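Putative hydrolase (Agrobacterium vitis, PDB 3LLC) probably hydrolyses ester or thioester bonds as an alpha/beta-hydrolase, perhaps removing fatty acyl groups from proteins as its acyl-protein thioesterase relatives do. Local coordinates at residues Gly214-Val220 with Asp244-Arg248; Gly87-Trp92 with Ala188-Asp192; Trp118-Arg122 with Ala195-Met199. All blocks are in the same frame, centred on the assembly; numbering follows the deposited sequence. Where two conformers were deposited one is given.

Contact 1: Gly214-Val220 with Asp244-Arg248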
# COMPACT_ATOMS: atom_id res chain seq x y z
N GLY A 214 -14.93 -3.62 2.76
CA GLY A 214 -16.17 -4.23 2.33
C GLY A 214 -16.44 -5.57 3.00
O GLY A 214 -15.50 -6.34 3.26
N MSE A 215 -17.71 -5.87 3.26
CA MSE A 215 -18.07 -7.16 3.87
C MSE A 215 -18.42 -8.23 2.79
O MSE A 215 -18.74 -9.35 3.12
CB MSE A 215 -19.20 -7.00 4.89
CG MSE A 215 -18.88 -5.96 6.01
SE MSE A 215 -20.28 -5.76 7.27
CE MSE A 215 -20.08 -7.37 8.29
N ALA A 216 -18.41 -7.84 1.52
CA ALA A 216 -18.55 -8.80 0.40
C ALA A 216 -17.22 -8.94 -0.37
O ALA A 216 -17.19 -9.16 -1.59
CB ALA A 216 -19.70 -8.36 -0.53
N ASP A 217 -16.11 -8.78 0.33
CA ASP A 217 -14.74 -8.85 -0.23
C ASP A 217 -14.29 -10.32 -0.21
O ASP A 217 -14.14 -10.91 0.87
CB ASP A 217 -13.83 -7.93 0.63
CG ASP A 217 -12.41 -7.83 0.10
OD1 ASP A 217 -11.94 -8.80 -0.56
OD2 ASP A 217 -11.72 -6.81 0.38
N PRO A 218 -14.16 -10.97 -1.41
CA PRO A 218 -13.75 -12.36 -1.45
C PRO A 218 -12.23 -12.61 -1.33
O PRO A 218 -11.84 -13.76 -1.26
CB PRO A 218 -14.27 -12.85 -2.83
CG PRO A 218 -14.06 -11.63 -3.69
CD PRO A 218 -14.25 -10.41 -2.77
N ASP A 219 -11.42 -11.56 -1.29
CA ASP A 219 -9.95 -11.66 -1.27
C ASP A 219 -9.36 -11.36 0.12
O ASP A 219 -8.59 -12.16 0.63
CB ASP A 219 -9.34 -10.67 -2.25
CG ASP A 219 -9.82 -10.91 -3.70
OD1 ASP A 219 -10.11 -12.07 -4.05
OD2 ASP A 219 -9.95 -9.94 -4.44
N VAL A 220 -9.76 -10.23 0.71
CA VAL A 220 -9.43 -9.90 2.11
C VAL A 220 -10.74 -9.95 2.96
O VAL A 220 -11.55 -9.05 2.84
CB VAL A 220 -8.76 -8.51 2.21
CG1 VAL A 220 -8.50 -8.12 3.70
CG2 VAL A 220 -7.43 -8.48 1.43
N ASP A 244 -22.12 -4.20 1.44
CA ASP A 244 -22.09 -4.71 0.04
C ASP A 244 -20.82 -4.37 -0.74
O ASP A 244 -20.75 -4.61 -1.95
CB ASP A 244 -23.36 -4.32 -0.74
CG ASP A 244 -23.51 -2.80 -0.96
OD1 ASP A 244 -22.57 -2.04 -0.69
OD2 ASP A 244 -24.62 -2.37 -1.38
N GLY A 245 -19.80 -3.85 -0.08
CA GLY A 245 -18.56 -3.51 -0.74
C GLY A 245 -17.68 -4.71 -1.09
O GLY A 245 -17.63 -5.69 -0.34
N ASP A 246 -17.03 -4.67 -2.27
CA ASP A 246 -16.16 -5.76 -2.71
C ASP A 246 -14.72 -5.37 -2.52
O ASP A 246 -14.44 -4.39 -1.82
CB ASP A 246 -16.51 -6.20 -4.15
CG ASP A 246 -16.21 -5.15 -5.20
OD1 ASP A 246 -15.45 -4.21 -4.98
OD2 ASP A 246 -16.74 -5.29 -6.30
N HIS A 247 -13.77 -6.13 -3.09
CA HIS A 247 -12.36 -5.85 -2.83
C HIS A 247 -11.88 -4.51 -3.45
O HIS A 247 -11.00 -3.87 -2.92
CB HIS A 247 -11.42 -6.99 -3.30
CG HIS A 247 -10.00 -6.79 -2.85
ND1 HIS A 247 -9.66 -6.64 -1.53
CD2 HIS A 247 -8.84 -6.67 -3.56
CE1 HIS A 247 -8.35 -6.44 -1.43
NE2 HIS A 247 -7.83 -6.48 -2.64
N ARG A 248 -12.46 -4.12 -4.58
CA ARG A 248 -11.96 -2.92 -5.29
C ARG A 248 -12.44 -1.59 -4.68
O ARG A 248 -11.72 -0.57 -4.78
CB ARG A 248 -12.40 -2.99 -6.77
CG ARG A 248 -11.59 -4.01 -7.61
CD ARG A 248 -12.20 -4.19 -9.03
O HOH W 1 -13.14 -4.36 0.69
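The acid and histidine loops of a probable Ser-His-Asp catalytic triad meet here. Asp217 lies in the loop after strand 209-214, and His247 in the loop after strand 237-242. His247 ND1 donates a hydrogen bond to Asp217 OD2 at 2.8 Å, almost straight at 168°. The t rotamer of Asp217 brings its carboxylate to the ring edge. Its other oxygen, Asp217 OD1, is held by its own loop: it accepts from Asp219 N (an Asx turn) and from Val220 N (an Asx motif), both at 2.9 Å. On its far side His247 NE2 is hydrogen-bonded to Ser114 OG, on what looks like the nucleophile elbow. This fits the charge-relay geometry of the alpha/beta-hydrolase fold, with acid and base on loops at the C-terminal ends of neighbouring parallel strands. Asp219 CB lies over a face of the imidazole, 4.1 Å from its centroid, as a CH-pi contact, while Asp219 OD2 bonds to Tyr178. Val220 CG2 packs 3.6 Å from His247 CE1. The backbones come close too, with Ala216 N bonded to Gly245 O at 2.9 Å. One water accepts a hydrogen bond from Gly214 N and donates to Asp217 OD2 and Asp246 O, each at 2.8 Å.

Contact 2: Gly87-Trp92 with Ala188-Asp192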
# COMPACT_ATOMS: atom_id res chain seq x y z
N GLY A 87 10.17 -9.22 -7.14
CA GLY A 87 9.47 -8.46 -6.14
C GLY A 87 9.22 -9.17 -4.80
O GLY A 87 8.92 -10.35 -4.75
N THR A 88 9.35 -8.41 -3.71
CA THR A 88 9.07 -8.89 -2.36
C THR A 88 8.54 -7.68 -1.57
O THR A 88 8.77 -6.51 -1.95
CB THR A 88 10.35 -9.44 -1.65
OG1 THR A 88 11.31 -8.37 -1.53
CG2 THR A 88 11.01 -10.69 -2.36
N ILE A 89 7.86 -7.93 -0.46
CA ILE A 89 7.46 -6.88 0.45
C ILE A 89 8.68 -6.02 0.84
O ILE A 89 8.57 -4.77 0.82
CB ILE A 89 6.71 -7.41 1.69
CG1 ILE A 89 5.43 -8.19 1.31
CG2 ILE A 89 6.32 -6.28 2.62
CD1 ILE A 89 4.40 -7.37 0.61
N SER A 90 9.81 -6.64 1.19
CA SER A 90 11.00 -5.85 1.54
C SER A 90 11.45 -4.88 0.42
O SER A 90 11.79 -3.71 0.69
CB SER A 90 12.18 -6.73 1.96
OG SER A 90 11.92 -7.42 3.19
N ARG A 91 11.51 -5.37 -0.83
CA ARG A 91 11.94 -4.53 -1.96
C ARG A 91 10.96 -3.41 -2.28
O ARG A 91 11.36 -2.27 -2.59
CB ARG A 91 12.21 -5.38 -3.23
CG ARG A 91 13.55 -6.09 -3.18
CD ARG A 91 13.71 -7.14 -4.23
NE ARG A 91 13.60 -6.70 -5.63
CZ ARG A 91 14.59 -6.19 -6.37
NH1 ARG A 91 15.79 -5.95 -5.86
NH2 ARG A 91 14.35 -5.90 -7.65
N TRP A 92 9.65 -3.71 -2.19
CA TRP A 92 8.61 -2.73 -2.50
C TRP A 92 8.51 -1.67 -1.39
O TRP A 92 8.30 -0.49 -1.68
CB TRP A 92 7.27 -3.44 -2.76
CG TRP A 92 7.30 -4.25 -4.08
CD1 TRP A 92 7.98 -3.93 -5.21
CD2 TRP A 92 6.60 -5.49 -4.38
NE1 TRP A 92 7.76 -4.87 -6.20
CE2 TRP A 92 6.91 -5.83 -5.72
CE3 TRP A 92 5.75 -6.33 -3.66
CZ2 TRP A 92 6.39 -6.97 -6.36
CZ3 TRP A 92 5.25 -7.48 -4.28
CH2 TRP A 92 5.59 -7.79 -5.61
N ALA A 188 10.06 -16.66 -2.84
CA ALA A 188 10.72 -15.47 -2.23
C ALA A 188 9.75 -14.51 -1.55
O ALA A 188 9.99 -14.06 -0.42
CB ALA A 188 11.64 -14.73 -3.25
N LEU A 189 8.62 -14.21 -2.20
CA LEU A 189 7.57 -13.41 -1.59
C LEU A 189 7.02 -14.05 -0.31
O LEU A 189 6.82 -13.35 0.69
CB LEU A 189 6.40 -13.15 -2.57
CG LEU A 189 5.24 -12.33 -2.04
CD1 LEU A 189 5.43 -10.84 -2.32
CD2 LEU A 189 3.86 -12.80 -2.59
N MSE A 190 6.72 -15.34 -0.35
CA MSE A 190 6.15 -16.02 0.83
C MSE A 190 7.17 -16.00 2.01
O MSE A 190 6.79 -15.72 3.14
CB MSE A 190 5.77 -17.48 0.52
CG MSE A 190 4.68 -17.67 -0.60
SE MSE A 190 3.01 -17.02 -0.16
CE MSE A 190 2.68 -18.19 1.35
N GLU A 191 8.44 -16.28 1.73
CA GLU A 191 9.46 -16.37 2.80
C GLU A 191 9.69 -14.97 3.41
O GLU A 191 9.66 -14.79 4.62
CB GLU A 191 10.76 -16.94 2.25
CG GLU A 191 10.71 -18.44 1.93
CD GLU A 191 11.93 -18.97 1.21
OE1 GLU A 191 12.80 -18.20 0.74
OE2 GLU A 191 11.99 -20.20 1.08
N ASP A 192 9.82 -13.97 2.55
CA ASP A 192 10.06 -12.58 2.99
C ASP A 192 8.83 -11.94 3.64
O ASP A 192 8.98 -11.02 4.44
CB ASP A 192 10.64 -11.76 1.82
CG ASP A 192 10.78 -10.27 2.14
OD1 ASP A 192 11.83 -9.89 2.69
OD2 ASP A 192 9.87 -9.49 1.85
O HOH W 2 7.74 -10.64 0.63
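A buried contact, part polar and part apolar, joins the N-cap and first turn of helix 89-103 to one side of helix 187-195, with Ile89 close to the probable nucleophile elbow. Asp192 reaches across with both carboxylate oxygens. Its OD2 accepts from Ser90 N at 2.9 Å, with an angle of 162°. Its OD1 accepts from Ser90 OG at a short 2.5 Å. The carboxylate thus meets a backbone NH of the first helical turn, where main-chain NH groups still lack helical partners. Thr88 is the N-cap of the same helix. With chi1 in the p well, its OG1 accepts from Arg91 N at 3.1 Å. The neighbouring NH is served by water: Ile89 N donates to water 2 at 2.9 Å, and that water donates to Leu189 O at 2.9 Å and to Asp192 OD2 at 2.7 Å. Beside this polar patch lies an apolar one. The end of the Leu189 side chain comes nearer than its CA-to-CB bond suggests, so that CD1 lies 3.9 Å from Trp92 CZ3 and 4.1 Å from Thr88 CA. Thr88 CG2 packs 4.2 Å from Ala188 CB. Ile89 and Trp92 pack onward against Met115 of helix 115-128, and Trp92 NE1 bonds to Ser75 O. Met190 packs instead on helix 149-154, so helix 187-195 touches that helix as well as helix 89-103.

Contact 3: Trp118-Arg122 with Ala195-Met199. With EDO (1,2-ethanediol), chain D; EDO (1,2-ethanediol), chain C.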
# COMPACT_ATOMS: atom_id res chain seq x y z
N TRP A 118 -0.32 -2.91 3.93
CA TRP A 118 0.79 -3.59 4.65
C TRP A 118 2.04 -2.73 4.55
O TRP A 118 2.73 -2.50 5.55
CB TRP A 118 1.06 -4.98 3.99
CG TRP A 118 2.02 -5.93 4.71
CD1 TRP A 118 2.72 -5.70 5.84
CD2 TRP A 118 2.31 -7.28 4.31
NE1 TRP A 118 3.46 -6.83 6.17
CE2 TRP A 118 3.22 -7.81 5.24
CE3 TRP A 118 1.89 -8.08 3.24
CZ2 TRP A 118 3.71 -9.12 5.15
CZ3 TRP A 118 2.38 -9.36 3.15
CH2 TRP A 118 3.28 -9.88 4.09
N ILE A 119 2.34 -2.27 3.34
CA ILE A 119 3.54 -1.46 3.14
C ILE A 119 3.43 -0.14 3.93
O ILE A 119 4.42 0.29 4.53
CB ILE A 119 3.88 -1.30 1.62
CG1 ILE A 119 4.18 -2.68 1.00
CG2 ILE A 119 5.08 -0.34 1.39
CD1 ILE A 119 4.30 -2.68 -0.51
N ALA A 120 2.24 0.47 3.98
CA ALA A 120 2.03 1.69 4.79
C ALA A 120 2.37 1.48 6.26
O ALA A 120 3.03 2.33 6.89
CB ALA A 120 0.57 2.21 4.66
N LEU A 121 1.91 0.35 6.82
CA LEU A 121 2.18 0.01 8.24
C LEU A 121 3.68 -0.22 8.50
O LEU A 121 4.23 0.28 9.50
CB LEU A 121 1.33 -1.22 8.64
CG LEU A 121 -0.19 -1.00 8.67
CD1 LEU A 121 -1.02 -2.31 8.65
CD2 LEU A 121 -0.50 -0.16 9.91
N ARG A 122 4.36 -0.93 7.59
CA ARG A 122 5.83 -1.08 7.69
C ARG A 122 6.56 0.28 7.54
O ARG A 122 7.56 0.54 8.23
CB ARG A 122 6.38 -2.07 6.63
CG ARG A 122 6.06 -3.57 6.95
CD ARG A 122 6.91 -4.13 8.11
NE ARG A 122 8.34 -4.09 7.81
CZ ARG A 122 9.26 -3.40 8.48
NH1 ARG A 122 8.95 -2.69 9.57
NH2 ARG A 122 10.51 -3.45 8.08
N ALA A 195 9.35 -12.04 7.26
CA ALA A 195 10.30 -10.98 7.67
C ALA A 195 9.57 -9.66 7.95
O ALA A 195 10.01 -8.89 8.76
CB ALA A 195 11.43 -10.77 6.64
N ASN A 196 8.45 -9.42 7.28
CA ASN A 196 7.67 -8.18 7.41
C ASN A 196 6.35 -8.29 8.20
O ASN A 196 5.46 -7.41 8.12
CB ASN A 196 7.40 -7.63 6.00
CG ASN A 196 8.65 -7.10 5.34
OD1 ASN A 196 9.04 -5.96 5.61
ND2 ASN A 196 9.30 -7.91 4.45
N ARG A 197 6.20 -9.37 8.97
CA ARG A 197 4.95 -9.62 9.66
C ARG A 197 4.74 -8.51 10.71
O ARG A 197 5.63 -8.27 11.55
CB ARG A 197 4.97 -11.00 10.33
CG ARG A 197 3.60 -11.52 10.79
CD ARG A 197 3.71 -12.95 11.35
NE ARG A 197 2.39 -13.59 11.39
CZ ARG A 197 2.18 -14.89 11.57
NH1 ARG A 197 3.19 -15.73 11.77
NH2 ARG A 197 0.93 -15.35 11.55
N VAL A 198 3.60 -7.85 10.64
CA VAL A 198 3.28 -6.71 11.55
C VAL A 198 2.30 -7.00 12.68
O VAL A 198 2.32 -6.29 13.71
CB VAL A 198 2.85 -5.42 10.76
CG1 VAL A 198 3.97 -4.94 9.85
CG2 VAL A 198 1.53 -5.61 9.95
N MSE A 199 1.45 -8.04 12.54
CA MSE A 199 0.43 -8.36 13.55
C MSE A 199 0.81 -9.47 14.54
O MSE A 199 -0.06 -10.00 15.22
CB MSE A 199 -0.94 -8.62 12.88
CG MSE A 199 -1.46 -7.42 12.08
SE MSE A 199 -3.33 -7.67 11.47
CE MSE A 199 -2.94 -9.20 10.31
C1 EDO D . 8.74 -6.60 10.96
O1 EDO D . 10.08 -6.16 10.62
C2 EDO D . 7.85 -5.42 11.33
O2 EDO D . 7.31 -5.56 12.64
C1 EDO C . 5.40 -5.46 16.42
O1 EDO C . 5.05 -6.84 16.32
C2 EDO C . 4.35 -4.68 15.66
O2 EDO C . 4.58 -4.89 14.29
O HOH W 3 11.63 -4.84 5.65
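In this alpha/beta-hydrolase fold, helix 115-128 follows the probable nucleophile elbow, and here its side chains fasten the loop after helix 187-195. The t rotamer of Trp118, with chi2 near 0°, carries the end of the indole closer to that loop. NE1 donates to the backbone Asn196 O at 2.9 Å and 164°. Val198 CG1 also lies at the ring edge, 4.2 Å from Trp118 NE1. One turn on, Arg122 points its CA-to-CB bond toward the loop and then folds through three successive m angles. This compact shape sets its CD 3.5 Å from Val198 CG1 and turns its NE to Asn196 OD1, a hydrogen bond of 3.0 Å and 169°. Asn196 takes an m rotamer with chi2 at -82°, placing OD1 at the edge of the guanidinium while ND2 bonds to Ser90 OG and Asp192 O. Val198, also m, faces the helix; its CG2 lies 4.4 Å from Leu121 CD1. Arg197 instead has its CA-to-CB bond directed away, and its extended side chain forms a salt bridge with Asp152. An ethanediol, probably from the crystallisation liquor, lies over one guanidinium face, its C2 3.4 Å from Arg122 NH1. Water 3 completes the polar edge, accepting from Arg122 NH2 at 3.0 Å and donating to Asn196 OD1 at 2.8 Å.

From the N terminus, 87-92 comes first and opens contact 2. Segment 118-122 opens contact 3 before 188-192 closes contact 2, and 195-199 then closes contact 3. Their segments alternate, so the two loops cross. They also touch: Ser90 hydrogen-bonds to Asn196, and Ile89 CD1 packs 3.7 Å from Trp118 CE3. Together they tie helix 187-195 and the loop after it to helices 89-103 and 115-128. Contact 1 follows in series, closing a span of 23 residues that holds helix 222-230 and strand 237-242, and so joining the loops that follow the last two strands of the main sheet. Its nearest atoms are about 9 Å from contact 3 and about 12 Å from contact 2.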